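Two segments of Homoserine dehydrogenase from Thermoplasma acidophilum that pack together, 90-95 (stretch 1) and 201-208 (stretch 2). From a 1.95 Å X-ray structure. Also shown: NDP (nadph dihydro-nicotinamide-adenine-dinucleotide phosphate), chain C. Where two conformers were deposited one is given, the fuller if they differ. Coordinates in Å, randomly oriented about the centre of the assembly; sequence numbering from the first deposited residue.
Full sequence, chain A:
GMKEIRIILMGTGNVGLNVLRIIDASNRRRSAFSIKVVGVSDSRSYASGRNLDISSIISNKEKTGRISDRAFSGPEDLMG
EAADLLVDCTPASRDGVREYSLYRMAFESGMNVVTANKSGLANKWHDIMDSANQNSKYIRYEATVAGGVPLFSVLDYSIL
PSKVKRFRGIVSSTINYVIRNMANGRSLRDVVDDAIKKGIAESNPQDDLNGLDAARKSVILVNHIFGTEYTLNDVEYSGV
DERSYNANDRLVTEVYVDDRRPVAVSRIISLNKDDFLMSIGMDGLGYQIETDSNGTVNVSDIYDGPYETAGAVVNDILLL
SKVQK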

ATOM      1  N   THR A  90      -4.506 -20.638 -13.019  1.00 19.71           N
ATOM      2  CA  THR A  90      -5.188 -21.241 -14.184  1.00 18.39           C
ATOM      3  C   THR A  90      -6.078 -20.168 -14.834  1.00 19.50           C
ATOM      4  O   THR A  90      -6.378 -19.173 -14.216  1.00 21.93           O
ATOM      5  CB  THR A  90      -6.077 -22.431 -13.785  1.00 18.51           C
ATOM      6  OG1 THR A  90      -7.138 -21.947 -12.952  1.00 20.26           O
ATOM      7  CG2 THR A  90      -5.268 -23.504 -13.034  1.00 19.50           C
ATOM      8  N   PRO A  91      -6.471 -20.363 -16.111  1.00 21.89           N
ATOM      9  CA  PRO A  91      -7.334 -19.397 -16.773  1.00 20.20           C
ATOM     10  C   PRO A  91      -8.751 -19.422 -16.247  1.00 20.40           C
ATOM     11  O   PRO A  91      -9.199 -20.426 -15.668  1.00 20.49           O
ATOM     12  CB  PRO A  91      -7.325 -19.885 -18.243  1.00 23.48           C
ATOM     13  CG  PRO A  91      -6.300 -20.926 -18.348  1.00 25.50           C
ATOM     14  CD  PRO A  91      -6.131 -21.474 -17.002  1.00 20.81           C
ATOM     15  N   ALA A  92      -9.477 -18.333 -16.486  1.00 22.34           N
ATOM     16  CA  ALA A  92     -10.866 -18.230 -16.117  1.00 20.12           C
ATOM     17  C   ALA A  92     -11.738 -19.244 -16.815  1.00 20.29           C
ATOM     18  O   ALA A  92     -11.687 -19.394 -18.023  1.00 22.69           O
ATOM     19  CB  ALA A  92     -11.387 -16.814 -16.420  1.00 21.13           C
ATOM     20  N   SER A  93     -12.540 -19.959 -16.036  1.00 20.25           N
ATOM     21  CA  SER A  93     -13.651 -20.765 -16.578  1.00 19.78           C
ATOM     22  C   SER A  93     -14.843 -19.843 -16.822  1.00 20.75           C
ATOM     23  O   SER A  93     -14.884 -18.707 -16.311  1.00 18.66           O
ATOM     24  CB  SER A  93     -14.068 -21.836 -15.601  1.00 24.64           C
ATOM     25  OG  SER A  93     -14.738 -21.264 -14.503  1.00 21.64           O
ATOM     26  N   ARG A  94     -15.853 -20.336 -17.544  1.00 20.69           N
ATOM     27  CA  ARG A  94     -17.000 -19.484 -17.887  1.00 19.87           C
ATOM     28  C   ARG A  94     -17.912 -19.169 -16.687  1.00 24.43           C
ATOM     29  O   ARG A  94     -18.551 -18.127 -16.659  1.00 24.84           O
ATOM     30  CB  ARG A  94     -17.844 -20.179 -18.966  1.00 20.02           C
ATOM     31  CG  ARG A  94     -17.110 -20.555 -20.257  1.00 32.22           C
ATOM     32  CD  ARG A  94     -16.488 -19.360 -20.958  1.00 40.87           C
ATOM     33  NE  ARG A  94     -15.192 -18.957 -20.394  1.00 48.81           N
ATOM     34  CZ  ARG A  94     -14.613 -17.769 -20.587  1.00 40.99           C
ATOM     35  NH1 ARG A  94     -15.203 -16.842 -21.327  1.00 37.56           N
ATOM     36  NH2 ARG A  94     -13.453 -17.505 -20.005  1.00 41.43           N
ATOM     37  N   ASP A  95     -17.954 -20.084 -15.710  1.00 21.77           N
ATOM     38  CA  ASP A  95     -18.926 -20.054 -14.618  1.00 19.87           C
ATOM     39  C   ASP A  95     -18.337 -20.114 -13.204  1.00 20.63           C
ATOM     40  O   ASP A  95     -19.056 -20.022 -12.217  1.00 20.31           O
ATOM     41  CB  ASP A  95     -19.956 -21.201 -14.853  1.00 20.85           C
ATOM     42  CG  ASP A  95     -19.339 -22.617 -14.750  1.00 23.55           C
ATOM     43  OD1 ASP A  95     -18.155 -22.785 -14.406  1.00 21.53           O
ATOM     44  OD2 ASP A  95     -20.059 -23.579 -15.032  1.00 20.86           O
TER
HETATM   45  PA  NDP C 326      -1.886 -18.730 -19.435  1.00 23.13           P
HETATM   46  O1A NDP C 326      -0.627 -18.176 -19.968  1.00 20.48           O
HETATM   47  O2A NDP C 326      -2.883 -19.188 -20.432  1.00 20.11           O
HETATM   48  O5B NDP C 326      -1.580 -19.979 -18.466  1.00 21.40           O
HETATM   49  C5B NDP C 326      -2.556 -20.816 -17.879  1.00 22.01           C
HETATM   50  C4B NDP C 326      -1.896 -22.027 -17.239  1.00 22.11           C
HETATM   51  O4B NDP C 326      -2.849 -22.926 -16.735  1.00 23.09           O
HETATM   52  C3B NDP C 326      -1.108 -22.858 -18.261  1.00 20.62           C
HETATM   53  O3B NDP C 326      -0.067 -23.585 -17.628  1.00 21.58           O
HETATM   54  C2B NDP C 326      -2.139 -23.800 -18.783  1.00 19.44           C
HETATM   55  O2B NDP C 326      -1.621 -24.976 -19.339  1.00 24.11           O
HETATM   56  C1B NDP C 326      -2.841 -24.134 -17.494  1.00 18.91           C
HETATM   57  N9A NDP C 326      -4.213 -24.604 -17.639  1.00 23.58           N
HETATM   58  C8A NDP C 326      -5.168 -24.312 -18.573  1.00 26.33           C
HETATM   59  N7A NDP C 326      -6.315 -24.969 -18.214  1.00 23.13           N
HETATM   60  C5A NDP C 326      -6.078 -25.647 -17.081  1.00 26.50           C
HETATM   61  C6A NDP C 326      -6.903 -26.469 -16.342  1.00 28.98           C
HETATM   62  N6A NDP C 326      -8.220 -26.449 -16.532  1.00 41.16           N
HETATM   63  N1A NDP C 326      -6.355 -27.002 -15.231  1.00 25.79           N
HETATM   64  C2A NDP C 326      -5.040 -26.808 -14.858  1.00 29.38           C
HETATM   65  N3A NDP C 326      -4.200 -25.983 -15.582  1.00 27.05           N
HETATM   66  C4A NDP C 326      -4.768 -25.423 -16.690  1.00 22.86           C
HETATM   67  O3  NDP C 326      -2.577 -17.663 -18.452  1.00 14.44           O
HETATM   68  PN  NDP C 326      -1.837 -16.474 -17.662  1.00 19.47           P
HETATM   69  O1N NDP C 326      -1.620 -15.328 -18.596  1.00 22.62           O
HETATM   70  O2N NDP C 326      -0.678 -17.086 -16.941  1.00 19.22           O
HETATM   71  O5D NDP C 326      -2.962 -15.999 -16.592  1.00 21.32           O
HETATM   72  C5D NDP C 326      -3.229 -16.931 -15.544  1.00 22.36           C
HETATM   73  C4D NDP C 326      -4.319 -16.362 -14.640  1.00 23.30           C
HETATM   74  O4D NDP C 326      -3.840 -15.149 -14.105  1.00 22.88           O
HETATM   75  C3D NDP C 326      -5.595 -16.016 -15.359  1.00 20.76           C
HETATM   76  O3D NDP C 326      -6.769 -16.434 -14.652  1.00 18.82           O
HETATM   77  C2D NDP C 326      -5.532 -14.510 -15.527  1.00 20.15           C
HETATM   78  O2D NDP C 326      -6.798 -13.913 -15.606  1.00 20.22           O
HETATM   79  C1D NDP C 326      -4.786 -14.105 -14.278  1.00 18.29           C
HETATM   80  N1N NDP C 326      -4.147 -12.804 -14.371  1.00 18.16           N
HETATM   81  C2N NDP C 326      -3.244 -12.567 -15.375  1.00 20.41           C
HETATM   82  C3N NDP C 326      -2.738 -11.301 -15.630  1.00 24.90           C
HETATM   83  C7N NDP C 326      -1.660 -11.149 -16.634  1.00 27.90           C
HETATM   84  O7N NDP C 326      -0.711 -10.189 -16.362  1.00 34.74           O
HETATM   85  N7N NDP C 326      -1.532 -11.967 -17.670  1.00 26.05           N
HETATM   86  C4N NDP C 326      -2.881 -10.183 -14.603  1.00 25.56           C
HETATM   87  C5N NDP C 326      -3.858 -10.562 -13.525  1.00 19.13           C
HETATM   88  C6N NDP C 326      -4.423 -11.832 -13.442  1.00 17.90           C
HETATM   89  P2B NDP C 326      -0.516 -24.993 -20.500  1.00 35.51           P
HETATM   90  O1X NDP C 326      -0.525 -26.457 -20.846  1.00 36.04           O
HETATM   91  O2X NDP C 326       0.832 -24.352 -20.055  1.00 27.68           O
HETATM   92  O3X NDP C 326      -1.121 -24.157 -21.583  1.00 20.80           O
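Stretch 2 201-208: AESNPQDD

Stretch 2 lies on stretch 1 as one mostly irregular segment against another. The two stretches run in broadly the same direction. Residues 90-95 form neither helix nor strand. Residues 201-204 are extended or turning loop, and the chain is helical at Gln206, Asp207 and Asp208, in a helix that continues later in the chain. No backbone hydrogen bond links the two stretches. The nearest CA atoms across the contact are those of Pro91 and Ser203, 6.1 Å apart. The contact is small and buries 216 Å² in all, counting both sides. Side chains carry it. The touching residues are at least 110 positions apart in sequence, so the contact is a tertiary one.

Arg94 covers the most surface. Its CA-to-CB bond points sideways to stretch 2, but chi1 and chi2 are both m and chi3 is p, and the bent chain brings the guanidinium nearer. There it meets Asp207, the residue of stretch 2 with the largest covered area. The carboxylate is grasped at both oxygens. Arg94 NH1 donates to Asp207 OD1 at 2.8 Å, with an N-H...O angle of 173°. Arg94 NH2 donates to Asp207 OD2, also at 2.8 Å, with an angle of 170°. These nearly straight bonds form a two-pronged salt bridge, with Asp207 OD2 at the edge of the guanidinium, near its plane. Arg94 NH2 also donates to Ala92 O at 3.3 Å, which ties the end of the side chain back to its own backbone. Asp207 OD2 has a further hydrogen bond elsewhere in the structure.

Asn204 is placed differently. Its ND2 lies over one face of the guanidinium, 3.6 Å from Arg94 NH1. Its OD1 accepts from Gln206 N at 3.0 Å, a capping bond at the turn leading into the helix. The turn also has a backbone bond from Asp207 N to Asn204 O at 2.9 Å. Both bonds lie within the segment that carries Asp207.

Pro91 and Ser203 form the second centre. Both CA-to-CB bonds point toward the opposite stretch, and Pro91 CB is 3.5 Å from Ser203 OG. This is a packing contact. The serine hydroxyl donates instead to the cofactor, with Ser203 OG 2.7 Å from NDP O2A. Pro91 touches the same NADPH at its adenine end, where Pro91 CD is 3.4 Å from NDP C8A.

Ala92 makes looser contacts with Glu202 and Asp207. Its CB is 4.4 Å from Glu202 OE1 and 4.4 Å from Asp207 OD2. A water completes the link to Glu202: it accepts from Ala92 N at 3.0 Å and donates to Glu202 OE1 at 2.6 Å. Glu202 OE2 accepts from NDP O2D at 2.7 Å, while Thr90 O accepts from NDP O3D at 2.8 Å. The cofactor thus holds both stretches, as suits a dehydrogenase. At the start of stretch 2, Glu202 N donates to Asp208 OD2 at 2.8 Å, joining the loop to the helix.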

ATOM      1  N   ALA A 201      -2.874 -10.347 -22.278  1.00 22.81           N
ATOM      2  CA  ALA A 201      -4.177 -10.769 -22.806  1.00 23.00           C
ATOM      3  C   ALA A 201      -4.647 -12.013 -22.076  1.00 25.78           C
ATOM      4  O   ALA A 201      -3.834 -12.866 -21.721  1.00 21.84           O
ATOM      5  CB  ALA A 201      -4.063 -11.075 -24.282  1.00 20.27           C
ATOM      6  N   GLU A 202      -5.959 -12.133 -21.886  1.00 25.00           N
ATOM      7  CA  GLU A 202      -6.554 -13.294 -21.283  1.00 22.85           C
ATOM      8  C   GLU A 202      -6.414 -14.483 -22.202  1.00 22.58           C
ATOM      9  O   GLU A 202      -6.356 -14.330 -23.425  1.00 23.07           O
ATOM     10  CB  GLU A 202      -8.036 -13.033 -21.040  1.00 26.12           C
ATOM     11  CG  GLU A 202      -8.293 -12.111 -19.871  1.00 24.59           C
ATOM     12  CD  GLU A 202      -8.143 -12.834 -18.568  1.00 30.77           C
ATOM     13  OE1 GLU A 202      -9.122 -13.486 -18.124  1.00 34.35           O
ATOM     14  OE2 GLU A 202      -7.031 -12.760 -17.997  1.00 27.01           O
ATOM     15  N   SER A 203      -6.391 -15.674 -21.599  1.00 23.14           N
ATOM     16  CA  SER A 203      -6.329 -16.939 -22.298  1.00 22.60           C
ATOM     17  C   SER A 203      -7.461 -17.033 -23.323  1.00 22.14           C
ATOM     18  O   SER A 203      -7.330 -17.722 -24.355  1.00 20.69           O
ATOM     19  CB  SER A 203      -6.392 -18.098 -21.286  1.00 26.30           C
ATOM     20  OG  SER A 203      -5.320 -17.987 -20.363  1.00 25.20           O
ATOM     21  N   ASN A 204      -8.590 -16.398 -23.001  1.00 21.40           N
ATOM     22  CA  ASN A 204      -9.677 -16.187 -23.974  1.00 23.10           C
ATOM     23  C   ASN A 204      -9.743 -14.688 -24.157  1.00 22.14           C
ATOM     24  O   ASN A 204     -10.409 -13.981 -23.377  1.00 23.97           O
ATOM     25  CB  ASN A 204     -11.024 -16.736 -23.547  1.00 22.57           C
ATOM     26  CG  ASN A 204     -12.118 -16.420 -24.555  1.00 25.89           C
ATOM     27  OD1 ASN A 204     -11.924 -15.631 -25.492  1.00 24.82           O
ATOM     28  ND2 ASN A 204     -13.285 -17.041 -24.372  1.00 25.77           N
ATOM     29  N   PRO A 205      -9.054 -14.185 -25.182  1.00 20.80           N
ATOM     30  CA  PRO A 205      -8.996 -12.706 -25.370  1.00 24.02           C
ATOM     31  C   PRO A 205     -10.342 -12.008 -25.576  1.00 23.55           C
ATOM     32  O   PRO A 205     -10.430 -10.798 -25.385  1.00 22.51           O
ATOM     33  CB  PRO A 205      -8.097 -12.554 -26.587  1.00 26.56           C
ATOM     34  CG  PRO A 205      -7.326 -13.846 -26.651  1.00 26.49           C
ATOM     35  CD  PRO A 205      -8.260 -14.884 -26.197  1.00 23.34           C
ATOM     36  N   GLN A 206     -11.378 -12.755 -25.978  0.80 24.44           N
ATOM     37  CA  GLN A 206     -12.725 -12.163 -26.065  0.80 21.00           C
ATOM     38  C   GLN A 206     -13.215 -11.688 -24.695  0.80 24.04           C
ATOM     39  O   GLN A 206     -13.976 -10.709 -24.595  0.80 22.68           O
ATOM     40  CB  GLN A 206     -13.681 -13.156 -26.691  0.80 24.40           C
ATOM     41  CG  GLN A 206     -13.289 -13.487 -28.147  0.80 27.67           C
ATOM     42  CD  GLN A 206     -14.395 -14.169 -28.936  0.80 40.11           C
ATOM     43  OE1 GLN A 206     -15.008 -15.124 -28.458  0.80 41.59           O
ATOM     44  NE2 GLN A 206     -14.648 -13.677 -30.171  0.80 42.80           N
ATOM     45  N   ASP A 207     -12.739 -12.331 -23.628  1.00 21.50           N
ATOM     46  CA  ASP A 207     -13.039 -11.875 -22.247  1.00 22.13           C
ATOM     47  C   ASP A 207     -12.550 -10.445 -22.013  1.00 23.72           C
ATOM     48  O   ASP A 207     -13.142  -9.703 -21.246  1.00 23.10           O
ATOM     49  CB  ASP A 207     -12.371 -12.757 -21.190  1.00 21.89           C
ATOM     50  CG  ASP A 207     -12.966 -14.127 -21.095  1.00 25.77           C
ATOM     51  OD1 ASP A 207     -13.880 -14.430 -21.900  1.00 22.51           O
ATOM     52  OD2 ASP A 207     -12.464 -14.901 -20.245  1.00 25.93           O
ATOM     53  N   ASP A 208     -11.434 -10.080 -22.634  1.00 22.93           N
ATOM     54  CA  ASP A 208     -10.908  -8.712 -22.553  1.00 18.71           C
ATOM     55  C   ASP A 208     -11.776  -7.753 -23.380  1.00 20.83           C
ATOM     56  O   ASP A 208     -12.217  -6.715 -22.898  1.00 23.81           O
ATOM     57  CB  ASP A 208      -9.492  -8.643 -23.105  1.00 21.24           C
ATOM     58  CG  ASP A 208      -8.462  -9.280 -22.189  1.00 26.01           C
ATOM     59  OD1 ASP A 208      -8.414  -8.873 -21.021  1.00 26.49           O
ATOM     60  OD2 ASP A 208      -7.662 -10.107 -22.667  1.00 27.52           O
TER
HETATM   61  O   HOH W   1      -8.295 -15.969 -17.842  1.00 19.26           O